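Long-range contacts in citrinin polyketide synthase (Monascus purpureus, PDB 5MPT), which carries out chain assembly and programmed C-methylation as a multidomain fungal non-reducing polyketide synthase making the citrinin precursor, and is represented here by its C-methyltransferase (CMeT) domain: residues A99-I104 with T112-S117; D158-I163 with G328-W333. All coordinates share one frame; numbering follows the deposited sequence.

Contact 1 of 2, residues A99-I104 with T112-S117; sequences ARLIDI and TSVPVS
The guanidinium of Arg100 has Thr112 CG2 set obliquely to its plane and the carboxylate of Asp103 at its edge, in plane. These residues lie at the base of a beta hairpin formed by strands 102-105 and 108-111. With strand 75-76 the hairpin makes a small antiparallel sheet, consistent with the wing of a winged helix-turn-helix domain. Asp103 OD1 uses its syn lone pair to take the N-H of Arg100 NH2 at 2.7 Å, with OD1 only 8° out of the guanidinium plane. This salt bridge lies within one segment. Thr112 CG2 sits against it, 3.3 Å from Asp103 OD2. The Arg100 chain bends at chi2 and chi3, and the bond to Asp103 OD1 fixes where its guanidinium lies.

Arg100 follows helix 86-98 and, with positive phi, completes a Schellman motif. Its carbonyl oxygen accepts a hydrogen bond from Thr112 OG1 at 2.6 Å, the donor tilted 27° from the carbonyl plane. Thr112 OG1 lies between its own backbone N and carbonyl carbon (chi1 69°). It also accepts from Val114 N at 3.0 Å, which closes an ST turn. One hydroxyl therefore ties the helix end to the turn. Next along, Thr112 N gives a nearly straight bond to Leu101 O, which also accepts from Arg111 NH1.

The apolar part lies beyond these bonds. Val114 CG2 packs against Arg100 CB at 4.0 Å and comes closer still to Arg100 O. The Leu101 bond from CA to CB points away from the loop, yet CD2 comes back to it. Helix 40-62 also touches Leu101 and Val116, through Val57. Leu101 CD2 lies 3.5 Å from Val114 O and 4.0 Å from Val116 CG2.

Contact 2 of 2, residues D158-I163 with G328-W333; sequences DGLQLI and GLLEGW
The N-terminal end of the short helix 159-164, at Gly159 and Leu160, packs against Leu329 and Leu330 in the loop that follows helix 321-327. Asp158 is the N-cap of the short helix. Its OD2 accepts from Gln161 N at 3.1 Å, met on the anti side of the carboxylate.

Leu330 takes part in three of the four residue pairs. Its CG stands anti to the carbonyl carbon (chi1 -53°), and the end of the side chain reaches the helix. CD2 lies over the first peptide of the helix, 3.1 Å from Leu160 N and 3.5 Å from Gly159 C. The fit there is tight. The same methyl meets Leu160 CB, where the two side chains cross at about a right angle. The other branch, CD1, touches Ile163 CD1 at 4.1 Å, one turn further along the helix.

Gly159, which has no side chain, also sets its CA against Leu329 CD1. The Leu329 side chain also touches Thr145 of helix 136-146 and Phe149, Cys152 and Ile153 of helix 149-154. A water completes the join: it accepts from Gly159 N at 3.0 Å and donates to Leu329 O at 2.7 Å. It thus links an N-H of the first turn to the loop backbone.

The catalytic Tyr177 is near, its side chain about 7 Å from that of Leu330, and bound S-adenosyl-L-homocysteine is about 9 Å from the Leu160 side chain. The arrangement is that of a side-chain-capped helix start set against a loop beside the methyltransferase active site.

Contacts 1 and 2 share no helix or strand. Their centres are 27 Å apart and their nearest atoms about 17 Å apart. Contact 1 lies toward the periphery, its centre about 30 Å from the centre of the chain, and joins parts close in sequence. Contact 2 is buried, its centre about 14 Å from the centre of the chain, and brings together segments 165 residues apart, near the active site. Contact 1 mixes polar and apolar parts: two direct hydrogen bonds cross it beside Leu101, Val114 and Val116, next to a salt bridge at the surface. Contact 2 rests on leucine and isoleucine methyls, with one water as the polar link. Both involve a helix end.

Contact 1 of 2, residues A99-I104 with T112-S117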
# COMPACT_ATOMS: atom_id res chain seq x y z
N ALA A 99 3.25 22.92 3.78
CA ALA A 99 3.69 23.26 5.12
C ALA A 99 3.92 24.76 5.27
O ALA A 99 4.28 25.20 6.37
CB ALA A 99 4.98 22.51 5.45
N ARG A 100 3.73 25.52 4.20
CA ARG A 100 3.80 26.98 4.21
C ARG A 100 5.21 27.49 4.51
O ARG A 100 5.37 28.60 5.01
CB ARG A 100 2.78 27.57 5.19
CG ARG A 100 1.33 27.18 4.87
CD ARG A 100 0.93 27.49 3.42
NE ARG A 100 1.15 28.89 3.04
CZ ARG A 100 1.96 29.32 2.07
NH1 ARG A 100 2.66 28.47 1.31
NH2 ARG A 100 2.06 30.62 1.83
N LEU A 101 6.23 26.70 4.17
CA LEU A 101 7.60 27.19 4.27
C LEU A 101 8.04 27.89 3.00
O LEU A 101 8.90 28.78 3.06
CB LEU A 101 8.56 26.05 4.58
CG LEU A 101 8.33 25.36 5.92
CD1 LEU A 101 9.24 24.15 6.03
CD2 LEU A 101 8.58 26.35 7.08
N ILE A 102 7.50 27.48 1.85
CA ILE A 102 7.82 28.12 0.58
C ILE A 102 6.52 28.47 -0.12
O ILE A 102 5.46 27.92 0.16
CB ILE A 102 8.70 27.23 -0.34
CG1 ILE A 102 7.96 25.93 -0.71
CG2 ILE A 102 10.04 26.97 0.32
CD1 ILE A 102 8.70 25.07 -1.72
N ASP A 103 6.64 29.44 -1.03
CA ASP A 103 5.66 29.70 -2.07
C ASP A 103 6.30 29.35 -3.40
O ASP A 103 7.47 29.67 -3.65
CB ASP A 103 5.20 31.17 -2.07
CG ASP A 103 4.49 31.57 -0.78
OD1 ASP A 103 3.47 30.91 -0.40
OD2 ASP A 103 4.95 32.54 -0.14
N ILE A 104 5.53 28.68 -4.24
CA ILE A 104 5.98 28.30 -5.57
C ILE A 104 5.22 29.15 -6.57
O ILE A 104 4.02 29.41 -6.41
CB ILE A 104 5.75 26.79 -5.83
CG1 ILE A 104 6.57 25.97 -4.83
CG2 ILE A 104 6.15 26.43 -7.24
CD1 ILE A 104 6.25 24.50 -4.83
N THR A 112 8.67 31.84 2.69
CA THR A 112 7.60 32.55 3.36
C THR A 112 8.12 33.15 4.66
O THR A 112 9.31 33.05 4.99
CB THR A 112 6.44 31.63 3.70
OG1 THR A 112 6.86 30.71 4.71
CG2 THR A 112 5.95 30.87 2.48
N SER A 113 7.22 33.74 5.44
CA SER A 113 7.53 34.23 6.78
C SER A 113 7.41 33.15 7.85
O SER A 113 7.68 33.43 9.02
CB SER A 113 6.58 35.37 7.14
OG SER A 113 5.25 34.92 7.05
N VAL A 114 7.01 31.94 7.49
CA VAL A 114 6.76 30.90 8.48
C VAL A 114 8.08 30.29 8.95
O VAL A 114 8.82 29.71 8.14
CB VAL A 114 5.84 29.80 7.94
CG1 VAL A 114 5.59 28.74 9.00
CG2 VAL A 114 4.54 30.41 7.45
N PRO A 115 8.38 30.32 10.25
CA PRO A 115 9.63 29.72 10.71
C PRO A 115 9.60 28.20 10.66
O PRO A 115 8.57 27.55 10.91
CB PRO A 115 9.77 30.25 12.15
CG PRO A 115 8.40 30.50 12.58
CD PRO A 115 7.61 30.91 11.36
N VAL A 116 10.74 27.65 10.25
CA VAL A 116 11.00 26.23 10.38
C VAL A 116 10.89 25.83 11.85
O VAL A 116 11.26 26.60 12.75
CB VAL A 116 12.39 25.91 9.81
CG1 VAL A 116 12.79 24.47 10.08
CG2 VAL A 116 12.41 26.20 8.34
N SER A 117 10.39 24.63 12.09
CA SER A 117 10.32 24.14 13.46
C SER A 117 11.71 24.05 14.06
O SER A 117 12.68 23.72 13.37
CB SER A 117 9.65 22.77 13.49
OG SER A 117 9.86 22.16 14.75

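Contact 2 of 2, residues D158-I163 with G328-W333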
# COMPACT_ATOMS: atom_id res chain seq x y z
N ASP A 158 21.00 4.81 -1.96
CA ASP A 158 19.82 4.38 -2.69
C ASP A 158 18.72 3.97 -1.70
O ASP A 158 18.96 3.19 -0.77
CB ASP A 158 20.16 3.22 -3.63
CG ASP A 158 18.95 2.74 -4.39
OD1 ASP A 158 18.58 3.40 -5.38
OD2 ASP A 158 18.36 1.74 -3.96
N GLY A 159 17.52 4.51 -1.90
CA GLY A 159 16.42 4.22 -0.99
C GLY A 159 16.12 2.74 -0.86
O GLY A 159 15.94 2.23 0.24
N LEU A 160 16.10 2.02 -1.99
CA LEU A 160 15.80 0.60 -1.94
C LEU A 160 16.85 -0.15 -1.13
O LEU A 160 16.50 -1.01 -0.30
CB LEU A 160 15.74 0.03 -3.36
CG LEU A 160 15.19 -1.39 -3.46
CD1 LEU A 160 13.77 -1.41 -3.01
CD2 LEU A 160 15.33 -1.88 -4.89
N GLN A 161 18.12 0.19 -1.31
CA GLN A 161 19.19 -0.42 -0.54
C GLN A 161 19.05 -0.10 0.96
O GLN A 161 19.22 -0.98 1.81
CB GLN A 161 20.55 0.03 -1.08
CG GLN A 161 21.74 -0.79 -0.59
CD GLN A 161 22.07 -0.56 0.87
OE1 GLN A 161 21.98 0.57 1.37
NE2 GLN A 161 22.46 -1.62 1.57
N LEU A 162 18.74 1.15 1.30
CA LEU A 162 18.64 1.51 2.72
C LEU A 162 17.60 0.68 3.43
O LEU A 162 17.81 0.24 4.57
CB LEU A 162 18.26 2.98 2.87
CG LEU A 162 19.36 4.03 2.77
CD1 LEU A 162 18.72 5.36 3.10
CD2 LEU A 162 20.53 3.73 3.70
N ILE A 163 16.45 0.50 2.80
CA ILE A 163 15.33 -0.19 3.43
C ILE A 163 15.60 -1.68 3.51
O ILE A 163 15.44 -2.30 4.56
CB ILE A 163 14.04 0.11 2.66
CG1 ILE A 163 13.78 1.63 2.63
CG2 ILE A 163 12.90 -0.68 3.20
CD1 ILE A 163 12.67 2.03 1.67
N GLY A 328 8.44 7.27 -2.57
CA GLY A 328 8.75 8.06 -3.73
C GLY A 328 10.20 8.01 -4.12
O GLY A 328 10.54 8.37 -5.25
N LEU A 329 11.07 7.53 -3.23
CA LEU A 329 12.48 7.34 -3.53
C LEU A 329 12.74 6.10 -4.38
O LEU A 329 13.89 5.92 -4.83
CB LEU A 329 13.30 7.17 -2.25
CG LEU A 329 13.47 8.35 -1.31
CD1 LEU A 329 14.11 7.88 -0.04
CD2 LEU A 329 14.33 9.40 -1.99
N LEU A 330 11.73 5.27 -4.61
CA LEU A 330 11.92 3.94 -5.19
C LEU A 330 11.37 3.92 -6.61
O LEU A 330 10.25 4.37 -6.86
CB LEU A 330 11.22 2.89 -4.34
CG LEU A 330 11.63 2.95 -2.87
CD1 LEU A 330 10.80 2.00 -2.03
CD2 LEU A 330 13.12 2.64 -2.69
N GLU A 331 12.16 3.33 -7.52
CA GLU A 331 11.75 3.23 -8.92
C GLU A 331 10.38 2.58 -9.06
O GLU A 331 9.63 2.92 -9.98
CB GLU A 331 12.80 2.43 -9.71
CG GLU A 331 14.17 3.06 -9.83
CD GLU A 331 14.95 2.49 -11.00
OE1 GLU A 331 14.31 1.92 -11.91
OE2 GLU A 331 16.19 2.60 -11.02
N GLY A 332 10.03 1.66 -8.16
CA GLY A 332 8.77 0.93 -8.21
C GLY A 332 7.54 1.78 -7.98
O GLY A 332 6.43 1.30 -8.22
N TRP A 333 7.70 3.01 -7.50
CA TRP A 333 6.61 3.94 -7.23
C TRP A 333 6.27 4.81 -8.43
O TRP A 333 5.27 5.55 -8.37
CB TRP A 333 7.01 4.84 -6.07
CG TRP A 333 5.95 5.61 -5.32
CD1 TRP A 333 5.83 6.98 -5.22
CD2 TRP A 333 4.92 5.06 -4.50
NE1 TRP A 333 4.78 7.31 -4.39
CE2 TRP A 333 4.20 6.15 -3.95
CE3 TRP A 333 4.53 3.75 -4.18
CZ2 TRP A 333 3.11 5.97 -3.11
CZ3 TRP A 333 3.46 3.58 -3.36
CH2 TRP A 333 2.76 4.69 -2.82
O HOH W 1 16.37 6.43 -3.93